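Local coordinates for peptide chain release factor 2 (Thermus thermophilus, PDB 2IHR), which directs termination of translation at the UGA and UAA stop codons, its GGQ motif acting in peptide release at the ribosomal peptidyl-transferase centre, at residues 110-115 with 173-178; 186-191 with 308-313; 258-263 with 280-285. All blocks are in the same frame, centred on the assembly; numbering follows the deposited sequence.

Interaction 1. Residues 110-115 with 173-178; sequences PHAEKN and GENAYG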
ATOM      1  N   PRO A 110       0.584  -2.772  11.185  1.00101.03           N
ATOM      2  CA  PRO A 110       1.841  -2.606  10.468  1.00103.62           C
ATOM      3  C   PRO A 110       2.098  -1.487   9.561  1.00105.40           C
ATOM      4  O   PRO A 110       1.240  -0.656   9.315  1.00114.24           O
ATOM      5  CB  PRO A 110       2.034  -3.975   9.823  1.00 67.64           C
ATOM      6  CG  PRO A 110       1.868  -4.753  11.059  1.00 59.21           C
ATOM      7  CD  PRO A 110       0.509  -4.229  11.496  1.00 67.26           C
ATOM      8  N   HIS A 111       3.336  -1.528   9.087  1.00 73.46           N
ATOM      9  CA  HIS A 111       3.973  -0.555   8.207  1.00 77.50           C
ATOM     10  C   HIS A 111       3.184   0.326   7.235  1.00 76.84           C
ATOM     11  O   HIS A 111       3.773   0.928   6.333  1.00 76.00           O
ATOM     12  CB  HIS A 111       5.076  -1.267   7.447  1.00 98.83           C
ATOM     13  CG  HIS A 111       5.964  -2.103   8.320  1.00106.62           C
ATOM     14  ND1 HIS A 111       5.738  -3.447   8.565  1.00104.68           N
ATOM     15  CD2 HIS A 111       7.083  -1.777   9.007  1.00101.23           C
ATOM     16  CE1 HIS A 111       6.685  -3.905   9.363  1.00106.54           C
ATOM     17  NE2 HIS A 111       7.511  -2.914   9.646  1.00106.09           N
ATOM     18  N   ALA A 112       1.870   0.377   7.422  1.00 77.28           N
ATOM     19  CA  ALA A 112       0.960   1.170   6.634  1.00 71.71           C
ATOM     20  C   ALA A 112       1.560   2.541   6.316  1.00 74.46           C
ATOM     21  O   ALA A 112       1.325   3.124   5.252  1.00 73.77           O
ATOM     22  CB  ALA A 112      -0.304   1.343   7.412  1.00 54.98           C
ATOM     23  N   GLU A 113       2.330   3.043   7.264  1.00 78.84           N
ATOM     24  CA  GLU A 113       3.001   4.329   7.178  1.00 81.49           C
ATOM     25  C   GLU A 113       4.169   4.372   6.167  1.00 78.79           C
ATOM     26  O   GLU A 113       4.448   5.402   5.529  1.00 78.93           O
ATOM     27  CB  GLU A 113       3.519   4.622   8.570  1.00104.08           C
ATOM     28  CG  GLU A 113       3.926   3.314   9.251  1.00123.11           C
ATOM     29  CD  GLU A 113       4.942   3.507  10.344  1.00135.56           C
ATOM     30  OE1 GLU A 113       5.580   4.586  10.367  1.00144.97           O
ATOM     31  OE2 GLU A 113       5.116   2.577  11.167  1.00145.51           O
ATOM     32  N   LYS A 114       4.863   3.249   6.036  1.00 76.71           N
ATOM     33  CA  LYS A 114       6.026   3.168   5.159  1.00 80.58           C
ATOM     34  C   LYS A 114       5.814   3.338   3.661  1.00 77.37           C
ATOM     35  O   LYS A 114       4.721   3.135   3.133  1.00 80.46           O
ATOM     36  CB  LYS A 114       6.791   1.854   5.414  1.00 97.20           C
ATOM     37  CG  LYS A 114       8.036   2.000   6.315  1.00110.78           C
ATOM     38  CD  LYS A 114       7.726   1.813   7.809  1.00121.04           C
ATOM     39  CE  LYS A 114       8.957   2.062   8.694  1.00128.68           C
ATOM     40  NZ  LYS A 114       8.844   1.422  10.047  1.00136.42           N
ATOM     41  N   ASN A 115       6.882   3.715   2.976  1.00 79.80           N
ATOM     42  CA  ASN A 115       6.809   3.862   1.544  1.00 73.81           C
ATOM     43  C   ASN A 115       6.562   2.500   0.961  1.00 72.42           C
ATOM     44  O   ASN A 115       6.683   1.494   1.660  1.00 77.02           O
ATOM     45  CB  ASN A 115       8.076   4.480   1.022  1.00 78.10           C
ATOM     46  CG  ASN A 115       8.250   5.873   1.542  1.00 83.99           C
ATOM     47  OD1 ASN A 115       9.176   6.576   1.170  1.00 92.07           O
ATOM     48  ND2 ASN A 115       7.337   6.288   2.425  1.00 84.42           N
ATOM     49  N   GLY A 173       5.955   8.452   0.149  1.00 61.84           N
ATOM     50  CA  GLY A 173       4.973   9.367   0.703  1.00 66.00           C
ATOM     51  C   GLY A 173       4.339   8.677   1.901  1.00 71.23           C
ATOM     52  O   GLY A 173       4.468   7.460   2.070  1.00 72.48           O
ATOM     53  N   GLU A 174       3.645   9.454   2.731  1.00 78.47           N
ATOM     54  CA  GLU A 174       3.011   8.932   3.931  1.00 79.32           C
ATOM     55  C   GLU A 174       1.952   7.901   3.607  1.00 71.65           C
ATOM     56  O   GLU A 174       1.049   8.145   2.813  1.00 71.92           O
ATOM     57  CB  GLU A 174       2.437  10.093   4.767  1.00144.16           C
ATOM     58  CG  GLU A 174       0.962  10.015   5.158  1.00174.94           C
ATOM     59  CD  GLU A 174       0.025  10.304   3.998  1.00190.82           C
ATOM     60  OE1 GLU A 174       0.313  11.244   3.226  1.00202.87           O
ATOM     61  OE2 GLU A 174      -1.003   9.602   3.866  1.00196.63           O
ATOM     62  N   ASN A 175       2.089   6.723   4.201  1.00 84.00           N
ATOM     63  CA  ASN A 175       1.121   5.661   3.985  1.00 82.62           C
ATOM     64  C   ASN A 175       1.042   5.178   2.564  1.00 81.84           C
ATOM     65  O   ASN A 175      -0.034   4.780   2.116  1.00 80.50           O
ATOM     66  CB  ASN A 175      -0.263   6.125   4.382  1.00 80.24           C
ATOM     67  CG  ASN A 175      -0.372   6.397   5.846  1.00 79.58           C
ATOM     68  OD1 ASN A 175      -0.122   5.508   6.676  1.00 76.92           O
ATOM     69  ND2 ASN A 175      -0.755   7.622   6.187  1.00 77.67           N
ATOM     70  N   ALA A 176       2.166   5.234   1.853  1.00 73.54           N
ATOM     71  CA  ALA A 176       2.201   4.756   0.487  1.00 67.60           C
ATOM     72  C   ALA A 176       1.858   3.260   0.575  1.00 67.12           C
ATOM     73  O   ALA A 176       0.892   2.805  -0.029  1.00 68.55           O
ATOM     74  CB  ALA A 176       3.576   4.970  -0.095  1.00 56.74           C
ATOM     75  N   TYR A 177       2.619   2.503   1.362  1.00 64.67           N
ATOM     76  CA  TYR A 177       2.352   1.085   1.525  1.00 61.19           C
ATOM     77  C   TYR A 177       0.896   0.786   1.882  1.00 61.11           C
ATOM     78  O   TYR A 177       0.187   0.060   1.175  1.00 63.05           O
ATOM     79  CB  TYR A 177       3.211   0.504   2.618  1.00 60.52           C
ATOM     80  CG  TYR A 177       2.922  -0.960   2.755  1.00 54.59           C
ATOM     81  CD1 TYR A 177       3.080  -1.801   1.661  1.00 53.01           C
ATOM     82  CD2 TYR A 177       2.364  -1.489   3.926  1.00 56.13           C
ATOM     83  CE1 TYR A 177       2.674  -3.132   1.712  1.00 50.25           C
ATOM     84  CE2 TYR A 177       1.950  -2.827   3.980  1.00 53.59           C
ATOM     85  CZ  TYR A 177       2.104  -3.628   2.864  1.00 50.61           C
ATOM     86  OH  TYR A 177       1.630  -4.908   2.844  1.00 57.28           O
ATOM     87  N   GLY A 178       0.458   1.323   3.010  1.00 63.30           N
ATOM     88  CA  GLY A 178      -0.920   1.111   3.439  1.00 64.86           C
ATOM     89  C   GLY A 178      -1.989   1.273   2.359  1.00 64.50           C
ATOM     90  O   GLY A 178      -2.781   0.355   2.117  1.00 60.22           O
TER
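E113, K114 and N175 to Y177 meet where a type I turn, H111 to K114, is laid against the start of helix 176-180. The helix is entered through a type II turn, G173 to A176, with N175 at the N-cap. The N175 side chain makes no capping bond; carbonyls of the other loop receive the N-H groups instead. K114 O takes Y177 N at 2.8 Å, almost in line with the carbonyl bond (166° at the oxygen). E113 O takes N175 N at 3.0 Å, the donor standing well above the carbonyl plane. G178 N reaches A112 O as well, although that oxygen is less surely placed.

The side chains fill in around this backbone grip. Y177 has CG anti to its backbone N (chi1 -180°), and ring atom CD2 comes 3.7 Å from H111 O. V210 and P212 of strand 201-213 touch the same tyrosine. A176 CB packs 3.8 Å from N115 CA, and V171 also meets that alanine.

N175 places OD1 3.4 Å from E113 CA and turns its amide to E174. An alanine at N175 would probably leave the E174 carboxylate without its amide partner, free to turn, and open a gap beside E113 CA.

Further out, K114 forms a salt bridge with D215, its CD lying at the edge of the H111 ring, and the N115 backbone bonds to E213, joining the residue after the turn to strand 201-213. The N175 ND2 bond to E174 OE2, 3.1 Å and nearly straight at 169°, lies in the asparagine amide plane and uses the anti lone pair of the carboxylate oxygen.

Interaction 2. Residues 186-191 with 308-313; sequences VHRLVR and GSQIRS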
ATOM      1  N   VAL A 186      -4.233 -10.194  -8.479  1.00 51.20           N
ATOM      2  CA  VAL A 186      -4.261 -10.345  -9.934  1.00 55.76           C
ATOM      3  C   VAL A 186      -5.311  -9.410 -10.577  1.00 53.34           C
ATOM      4  O   VAL A 186      -6.426  -9.244 -10.086  1.00 55.83           O
ATOM      5  CB  VAL A 186      -4.509 -11.836 -10.338  1.00 56.52           C
ATOM      6  CG1 VAL A 186      -4.504 -11.986 -11.858  1.00 55.05           C
ATOM      7  CG2 VAL A 186      -3.418 -12.699  -9.757  1.00 51.73           C
ATOM      8  N   HIS A 187      -4.955  -8.811 -11.694  1.00 46.84           N
ATOM      9  CA  HIS A 187      -5.857  -7.876 -12.319  1.00 48.98           C
ATOM     10  C   HIS A 187      -6.226  -8.367 -13.690  1.00 48.40           C
ATOM     11  O   HIS A 187      -5.342  -8.712 -14.493  1.00 58.74           O
ATOM     12  CB  HIS A 187      -5.167  -6.483 -12.373  1.00 45.70           C
ATOM     13  CG  HIS A 187      -4.993  -5.847 -11.024  1.00 40.38           C
ATOM     14  ND1 HIS A 187      -5.735  -4.768 -10.605  1.00 54.23           N
ATOM     15  CD2 HIS A 187      -4.149  -6.133  -9.997  1.00 49.76           C
ATOM     16  CE1 HIS A 187      -5.353  -4.398  -9.394  1.00 45.97           C
ATOM     17  NE2 HIS A 187      -4.390  -5.215  -9.001  1.00 48.65           N
ATOM     18  N   ARG A 188      -7.529  -8.413 -13.982  1.00 51.75           N
ATOM     19  CA  ARG A 188      -7.963  -8.896 -15.295  1.00 52.60           C
ATOM     20  C   ARG A 188      -8.516  -7.813 -16.239  1.00 50.52           C
ATOM     21  O   ARG A 188      -9.322  -6.951 -15.835  1.00 54.05           O
ATOM     22  CB  ARG A 188      -8.997  -9.998 -15.121  1.00 59.18           C
ATOM     23  CG  ARG A 188      -9.495 -10.525 -16.412  1.00 63.07           C
ATOM     24  CD  ARG A 188     -10.433 -11.659 -16.211  1.00 70.07           C
ATOM     25  NE  ARG A 188     -11.717 -11.213 -15.704  1.00 73.94           N
ATOM     26  CZ  ARG A 188     -12.868 -11.466 -16.320  1.00 78.09           C
ATOM     27  NH1 ARG A 188     -12.866 -12.156 -17.450  1.00 75.50           N
ATOM     28  NH2 ARG A 188     -14.018 -11.038 -15.805  1.00 80.59           N
ATOM     29  N   LEU A 189      -8.079  -7.902 -17.498  1.00 56.31           N
ATOM     30  CA  LEU A 189      -8.446  -6.992 -18.571  1.00 58.76           C
ATOM     31  C   LEU A 189      -9.226  -7.662 -19.682  1.00 61.61           C
ATOM     32  O   LEU A 189      -8.823  -8.675 -20.222  1.00 69.59           O
ATOM     33  CB  LEU A 189      -7.179  -6.373 -19.173  1.00 53.35           C
ATOM     34  CG  LEU A 189      -7.225  -5.031 -19.966  1.00 57.70           C
ATOM     35  CD1 LEU A 189      -6.920  -5.309 -21.412  1.00 53.97           C
ATOM     36  CD2 LEU A 189      -8.525  -4.320 -19.802  1.00 50.97           C
ATOM     37  N   VAL A 190     -10.352  -7.078 -20.027  1.00 59.98           N
ATOM     38  CA  VAL A 190     -11.182  -7.592 -21.096  1.00 60.60           C
ATOM     39  C   VAL A 190     -11.484  -6.484 -22.104  1.00 60.92           C
ATOM     40  O   VAL A 190     -11.971  -5.390 -21.739  1.00 63.02           O
ATOM     41  CB  VAL A 190     -12.501  -8.106 -20.547  1.00 70.42           C
ATOM     42  CG1 VAL A 190     -13.222  -8.875 -21.611  1.00 57.29           C
ATOM     43  CG2 VAL A 190     -12.241  -8.936 -19.295  1.00 65.82           C
ATOM     44  N   ARG A 191     -11.170  -6.774 -23.363  1.00 67.11           N
ATOM     45  CA  ARG A 191     -11.404  -5.858 -24.486  1.00 70.70           C
ATOM     46  C   ARG A 191     -10.825  -6.500 -25.708  1.00 70.68           C
ATOM     47  O   ARG A 191     -10.138  -7.527 -25.621  1.00 63.76           O
ATOM     48  CB  ARG A 191     -10.664  -4.525 -24.312  1.00 59.81           C
ATOM     49  CG  ARG A 191      -9.170  -4.686 -24.410  1.00 53.33           C
ATOM     50  CD  ARG A 191      -8.398  -3.386 -24.446  1.00 53.55           C
ATOM     51  NE  ARG A 191      -6.989  -3.703 -24.631  1.00 58.66           N
ATOM     52  CZ  ARG A 191      -6.005  -2.821 -24.556  1.00 59.56           C
ATOM     53  NH1 ARG A 191      -6.282  -1.543 -24.288  1.00 56.13           N
ATOM     54  NH2 ARG A 191      -4.745  -3.214 -24.780  1.00 51.18           N
ATOM     55  N   GLY A 308      -7.875 -16.935  -5.267  1.00 90.55           N
ATOM     56  CA  GLY A 308      -7.093 -17.374  -6.418  1.00 84.77           C
ATOM     57  C   GLY A 308      -7.133 -16.564  -7.701  1.00 85.79           C
ATOM     58  O   GLY A 308      -6.075 -16.198  -8.239  1.00 81.99           O
ATOM     59  N   SER A 309      -8.338 -16.298  -8.205  1.00 80.55           N
ATOM     60  CA  SER A 309      -8.508 -15.528  -9.440  1.00 79.77           C
ATOM     61  C   SER A 309      -8.328 -14.030  -9.189  1.00 76.30           C
ATOM     62  O   SER A 309      -7.909 -13.590  -8.100  1.00 76.92           O
ATOM     63  CB  SER A 309      -9.905 -15.756 -10.042  1.00 89.78           C
ATOM     64  OG  SER A 309     -10.909 -15.077  -9.292  1.00 92.14           O
ATOM     65  N   GLN A 310      -8.678 -13.247 -10.207  1.00 73.58           N
ATOM     66  CA  GLN A 310      -8.555 -11.800 -10.121  1.00 63.48           C
ATOM     67  C   GLN A 310      -9.318 -11.172  -8.974  1.00 61.82           C
ATOM     68  O   GLN A 310     -10.458 -11.558  -8.658  1.00 59.60           O
ATOM     69  CB  GLN A 310      -9.060 -11.121 -11.380  1.00 66.58           C
ATOM     70  CG  GLN A 310      -9.358 -12.020 -12.555  1.00 77.77           C
ATOM     71  CD  GLN A 310     -10.672 -12.811 -12.463  1.00 66.92           C
ATOM     72  OE1 GLN A 310     -11.655 -12.379 -11.855  1.00 69.40           O
ATOM     73  NE2 GLN A 310     -10.689 -13.971 -13.122  1.00 71.10           N
ATOM     74  N   ILE A 311      -8.669 -10.200  -8.342  1.00 53.49           N
ATOM     75  CA  ILE A 311      -9.345  -9.435  -7.321  1.00 50.70           C
ATOM     76  C   ILE A 311     -10.196  -8.330  -8.026  1.00 51.86           C
ATOM     77  O   ILE A 311     -11.254  -7.926  -7.529  1.00 54.44           O
ATOM     78  CB  ILE A 311      -8.357  -8.779  -6.411  1.00 49.38           C
ATOM     79  CG1 ILE A 311      -7.461  -7.840  -7.239  1.00 46.82           C
ATOM     80  CG2 ILE A 311      -7.594  -9.856  -5.650  1.00 43.29           C
ATOM     81  CD1 ILE A 311      -6.637  -6.936  -6.381  1.00 46.32           C
ATOM     82  N   ARG A 312      -9.768  -7.869  -9.202  1.00 46.62           N
ATOM     83  CA  ARG A 312     -10.539  -6.817  -9.828  1.00 43.97           C
ATOM     84  C   ARG A 312     -10.607  -6.950 -11.323  1.00 41.55           C
ATOM     85  O   ARG A 312      -9.682  -7.480 -11.911  1.00 48.25           O
ATOM     86  CB  ARG A 312      -9.968  -5.434  -9.397  1.00 39.95           C
ATOM     87  CG  ARG A 312     -10.831  -4.294  -9.923  1.00 42.80           C
ATOM     88  CD  ARG A 312     -10.160  -3.051  -9.697  1.00 42.93           C
ATOM     89  NE  ARG A 312      -9.910  -2.882  -8.287  1.00 43.56           N
ATOM     90  CZ  ARG A 312      -8.794  -2.372  -7.824  1.00 47.58           C
ATOM     91  NH1 ARG A 312      -7.854  -2.008  -8.697  1.00 41.84           N
ATOM     92  NH2 ARG A 312      -8.618  -2.263  -6.511  1.00 37.45           N
ATOM     93  N   SER A 313     -11.721  -6.528 -11.952  1.00 43.04           N
ATOM     94  CA  SER A 313     -11.823  -6.613 -13.428  1.00 46.51           C
ATOM     95  C   SER A 313     -12.105  -5.296 -14.116  1.00 51.30           C
ATOM     96  O   SER A 313     -12.956  -4.456 -13.670  1.00 44.43           O
ATOM     97  CB  SER A 313     -12.857  -7.643 -13.897  1.00 47.79           C
ATOM     98  OG  SER A 313     -12.334  -8.959 -13.766  1.00 60.69           O
TER
HETATM   99  O   HOH W   1      -5.570 -12.358  -7.210  1.00 43.74           O
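R188 and S313 lie next to each other on one face of a parallel strand pair, 185-190 beside 312-315, in the large mixed sheet of the factor; H187 and R312 share the other face. The pair brings a strand of the PCRF region alongside one of the RF-1 region.

On the R188 face, the arginine chain passes Q310 at a slant, guanidinium and amide planes 38° apart, with Q310 CG packed closely on R188 CB at 3.3 Å. A bend at chi3 (73°) sets NE for its bond to S313 OG, 3.0 Å, the hydroxyl tilted a little from the guanidinium plane; NH2 adds a weak bond to the same oxygen. H324 NE2 is a further partner of that hydroxyl, and V190 CG2 lies against one face of the guanidinium.

On the opposite face H187 and R312 run side by side, pointing the same way, yet their flat groups are steeply turned, 72° apart. R312 NH1 comes to the imidazole edge, in its plane, 3.5 Å from CE1. Both groups also bond to Y314 OH, while E183 and D323 form salt bridges with R312, and E183 O bonds to H187 NE2. I311 comes over a face of the imidazole with CG1, its CD1 3.9 Å from H187 NE2.

Backbone bonds I311 N to V186 O and R188 N to R312 O hold H187 beside R312 and R188 beside S313. Next to V186 a water bridges V186 N and S309 O, 2.8 Å from each.

Interaction 3. Residues 258-263 with 280-285; sequences ITVTCQ and KARLYE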
ATOM      1  N   ILE A 258      16.915 -14.725  -4.501  1.00 76.43           N
ATOM      2  CA  ILE A 258      16.220 -13.459  -4.641  1.00 73.78           C
ATOM      3  C   ILE A 258      17.170 -12.541  -5.409  1.00 74.60           C
ATOM      4  O   ILE A 258      18.362 -12.511  -5.134  1.00 70.48           O
ATOM      5  CB  ILE A 258      15.886 -12.842  -3.250  1.00 71.35           C
ATOM      6  CG1 ILE A 258      14.844 -13.714  -2.559  1.00 69.51           C
ATOM      7  CG2 ILE A 258      15.360 -11.394  -3.387  1.00 66.58           C
ATOM      8  CD1 ILE A 258      14.299 -13.132  -1.279  1.00 70.45           C
ATOM      9  N   THR A 259      16.662 -11.822  -6.398  1.00 91.17           N
ATOM     10  CA  THR A 259      17.529 -10.924  -7.131  1.00 92.54           C
ATOM     11  C   THR A 259      16.827  -9.596  -7.383  1.00 93.37           C
ATOM     12  O   THR A 259      15.615  -9.551  -7.562  1.00 95.14           O
ATOM     13  CB  THR A 259      18.015 -11.564  -8.452  1.00 77.00           C
ATOM     14  OG1 THR A 259      17.436 -10.895  -9.577  1.00 84.91           O
ATOM     15  CG2 THR A 259      17.648 -13.035  -8.494  1.00 84.01           C
ATOM     16  N   VAL A 260      17.608  -8.520  -7.371  1.00 75.80           N
ATOM     17  CA  VAL A 260      17.114  -7.164  -7.572  1.00 70.16           C
ATOM     18  C   VAL A 260      18.016  -6.405  -8.544  1.00 76.87           C
ATOM     19  O   VAL A 260      19.215  -6.294  -8.313  1.00 84.86           O
ATOM     20  CB  VAL A 260      17.117  -6.359  -6.245  1.00 64.87           C
ATOM     21  CG1 VAL A 260      16.605  -4.942  -6.481  1.00 54.32           C
ATOM     22  CG2 VAL A 260      16.316  -7.074  -5.170  1.00 62.93           C
ATOM     23  N   THR A 261      17.427  -5.875  -9.616  1.00 77.20           N
ATOM     24  CA  THR A 261      18.144  -5.098 -10.617  1.00 70.83           C
ATOM     25  C   THR A 261      17.730  -3.625 -10.465  1.00 72.23           C
ATOM     26  O   THR A 261      16.624  -3.336 -10.035  1.00 77.91           O
ATOM     27  CB  THR A 261      17.822  -5.638 -11.965  1.00 74.02           C
ATOM     28  OG1 THR A 261      17.992  -7.063 -11.920  1.00 69.65           O
ATOM     29  CG2 THR A 261      18.741  -5.025 -13.006  1.00 68.64           C
ATOM     30  N   CYS A 262      18.607  -2.692 -10.807  1.00 87.77           N
ATOM     31  CA  CYS A 262      18.276  -1.295 -10.591  1.00 86.39           C
ATOM     32  C   CYS A 262      19.023  -0.290 -11.420  1.00 92.39           C
ATOM     33  O   CYS A 262      20.179  -0.003 -11.144  1.00 98.21           O
ATOM     34  CB  CYS A 262      18.504  -0.940  -9.131  1.00 78.51           C
ATOM     35  SG  CYS A 262      18.283   0.838  -8.728  1.00 74.91           S
ATOM     36  N   GLN A 263      18.333   0.267 -12.408  1.00 72.48           N
ATOM     37  CA  GLN A 263      18.882   1.274 -13.302  1.00 71.42           C
ATOM     38  C   GLN A 263      18.297   2.651 -12.976  1.00 66.08           C
ATOM     39  O   GLN A 263      18.156   3.447 -13.913  1.00 56.02           O
ATOM     40  CB  GLN A 263      18.503   0.959 -14.766  1.00 71.74           C
ATOM     41  CG  GLN A 263      18.008  -0.466 -15.006  1.00 84.03           C
ATOM     42  CD  GLN A 263      16.851  -0.553 -16.006  1.00 93.52           C
ATOM     43  OE1 GLN A 263      16.677  -1.576 -16.687  1.00 96.94           O
ATOM     44  NE2 GLN A 263      16.045   0.512 -16.082  1.00 91.06           N
ATOM     45  N   LYS A 280      16.725  -6.023   0.751  1.00 72.98           N
ATOM     46  CA  LYS A 280      16.603  -6.247   2.171  1.00 81.17           C
ATOM     47  C   LYS A 280      15.130  -6.432   2.534  1.00 82.69           C
ATOM     48  O   LYS A 280      14.742  -7.411   3.201  1.00 82.45           O
ATOM     49  CB  LYS A 280      17.239  -5.076   2.945  1.00 93.75           C
ATOM     50  CG  LYS A 280      18.746  -5.254   3.301  1.00 88.13           C
ATOM     51  CD  LYS A 280      19.395  -3.918   3.676  1.00 91.34           C
ATOM     52  CE  LYS A 280      20.574  -4.063   4.604  1.00 92.20           C
ATOM     53  NZ  LYS A 280      20.259  -3.575   5.984  1.00 88.79           N
ATOM     54  N   ALA A 281      14.313  -5.494   2.062  1.00108.54           N
ATOM     55  CA  ALA A 281      12.871  -5.484   2.309  1.00 99.64           C
ATOM     56  C   ALA A 281      12.108  -6.706   1.788  1.00 94.88           C
ATOM     57  O   ALA A 281      11.046  -7.047   2.304  1.00102.89           O
ATOM     58  CB  ALA A 281      12.297  -4.260   1.719  1.00 42.28           C
ATOM     59  N   ARG A 282      12.633  -7.342   0.751  1.00 67.63           N
ATOM     60  CA  ARG A 282      11.999  -8.527   0.200  1.00 67.24           C
ATOM     61  C   ARG A 282      12.292  -9.750   1.069  1.00 73.93           C
ATOM     62  O   ARG A 282      11.488 -10.672   1.169  1.00 72.49           O
ATOM     63  CB  ARG A 282      12.493  -8.754  -1.217  1.00 65.45           C
ATOM     64  CG  ARG A 282      11.998  -7.711  -2.202  1.00 64.52           C
ATOM     65  CD  ARG A 282      12.322  -8.115  -3.610  1.00 58.05           C
ATOM     66  NE  ARG A 282      11.838  -9.465  -3.775  1.00 58.36           N
ATOM     67  CZ  ARG A 282      12.150 -10.261  -4.788  1.00 61.13           C
ATOM     68  NH1 ARG A 282      12.959  -9.868  -5.774  1.00 59.90           N
ATOM     69  NH2 ARG A 282      11.621 -11.471  -4.800  1.00 52.41           N
ATOM     70  N   LEU A 283      13.466  -9.743   1.691  1.00 86.42           N
ATOM     71  CA  LEU A 283      13.876 -10.819   2.574  1.00 83.72           C
ATOM     72  C   LEU A 283      13.039 -10.667   3.831  1.00 84.66           C
ATOM     73  O   LEU A 283      12.539 -11.641   4.386  1.00 87.49           O
ATOM     74  CB  LEU A 283      15.358 -10.669   2.895  1.00 78.68           C
ATOM     75  CG  LEU A 283      16.301 -10.921   1.714  1.00 81.37           C
ATOM     76  CD1 LEU A 283      17.707 -10.389   1.995  1.00 72.74           C
ATOM     77  CD2 LEU A 283      16.306 -12.426   1.440  1.00 79.14           C
ATOM     78  N   TYR A 284      12.891  -9.425   4.269  1.00 76.68           N
ATOM     79  CA  TYR A 284      12.093  -9.100   5.441  1.00 78.47           C
ATOM     80  C   TYR A 284      10.656  -9.608   5.269  1.00 82.92           C
ATOM     81  O   TYR A 284       9.981  -9.999   6.223  1.00 84.51           O
ATOM     82  CB  TYR A 284      12.049  -7.589   5.611  1.00 66.13           C
ATOM     83  CG  TYR A 284      11.248  -7.166   6.804  1.00 67.63           C
ATOM     84  CD1 TYR A 284      11.761  -7.296   8.097  1.00 72.78           C
ATOM     85  CD2 TYR A 284       9.983  -6.633   6.657  1.00 71.13           C
ATOM     86  CE1 TYR A 284      11.025  -6.893   9.219  1.00 75.99           C
ATOM     87  CE2 TYR A 284       9.233  -6.229   7.778  1.00 74.88           C
ATOM     88  CZ  TYR A 284       9.769  -6.359   9.044  1.00 75.57           C
ATOM     89  OH  TYR A 284       9.074  -5.900  10.115  1.00 78.00           O
ATOM     90  N   GLU A 285      10.204  -9.550   4.024  1.00 83.41           N
ATOM     91  CA  GLU A 285       8.883  -9.976   3.635  1.00 80.33           C
ATOM     92  C   GLU A 285       8.921 -11.487   3.578  1.00 80.12           C
ATOM     93  O   GLU A 285       7.998 -12.133   4.060  1.00 83.00           O
ATOM     94  CB  GLU A 285       8.536  -9.365   2.267  1.00 81.76           C
ATOM     95  CG  GLU A 285       7.318  -9.953   1.535  1.00 82.25           C
ATOM     96  CD  GLU A 285       6.015  -9.854   2.317  1.00 90.87           C
ATOM     97  OE1 GLU A 285       5.990  -9.135   3.351  1.00 91.02           O
ATOM     98  OE2 GLU A 285       5.023 -10.496   1.883  1.00 92.62           O
TER
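I258 meets R282 and L283 where strand 258-262 packs on helix 268-294, in the RF-1 region that also carries the GGQ loop. The chain goes from this edge strand into the helix that lies over the sheet, a beta-alpha unit. The short axes pass 9.4 Å apart and run at 150°, so the two elements are roughly antiparallel.

The apolar part rests on the two branches of I258. Its chi1 of -68° puts CG1 beside the backbone N and CG2 anti to it, and the branches serve different partners. CD1, at the end of the longer branch, touches L283 CD2 at 3.5 Å, the isoleucine and leucine meeting at a slant.

Packing of a methyl on a flat cation makes up the second kind. I258 CG2 stands 3.6 Å above the centre of the R282 guanidinium plane, with CZ and NH1 both 3.7 Å from it. The arginine and isoleucine slide past each other in opposite directions, and a bend at chi3 of R282 (51°) turns NE out of the extended line of the chain. V260 CG2 approaches the same guanidinium more loosely.

Polar contact is slight. T259 O lies at the guanidinium edge, 3.2 Å from R282 NH1, but the angle is too poor for a hydrogen bond, and none crosses between the two segments.

Around this surface patch, L279 and L286 of the helix also touch I258, and L279 reaches V260. L283 leans on H253 of strand 248-253, next in the three-stranded sheet, while R282 touches I211 of strand 201-213 in the larger sheet.

Interactions 1 and 2 are both partly buried and belong to the large mixed sheet and its attachments, with helix 176-180 leading into strand 185-190; interaction 3 is a surface contact on the small three-stranded sheet. Their chemistry follows. Backbone carbonyls meeting a helix start dominate interaction 1, parallel strand bonds with arginine and histidine networks interaction 2, and methyl packing without a hydrogen bond interaction 3. Interaction 3 is nested within the chain loop that interaction 2 closes, yet their centres are 26 Å apart. Interaction 1 touches interaction 3 instead: H111 CE1 lies 3.2 Å from Y284 OH, so the PCRF and RF-1 regions meet there.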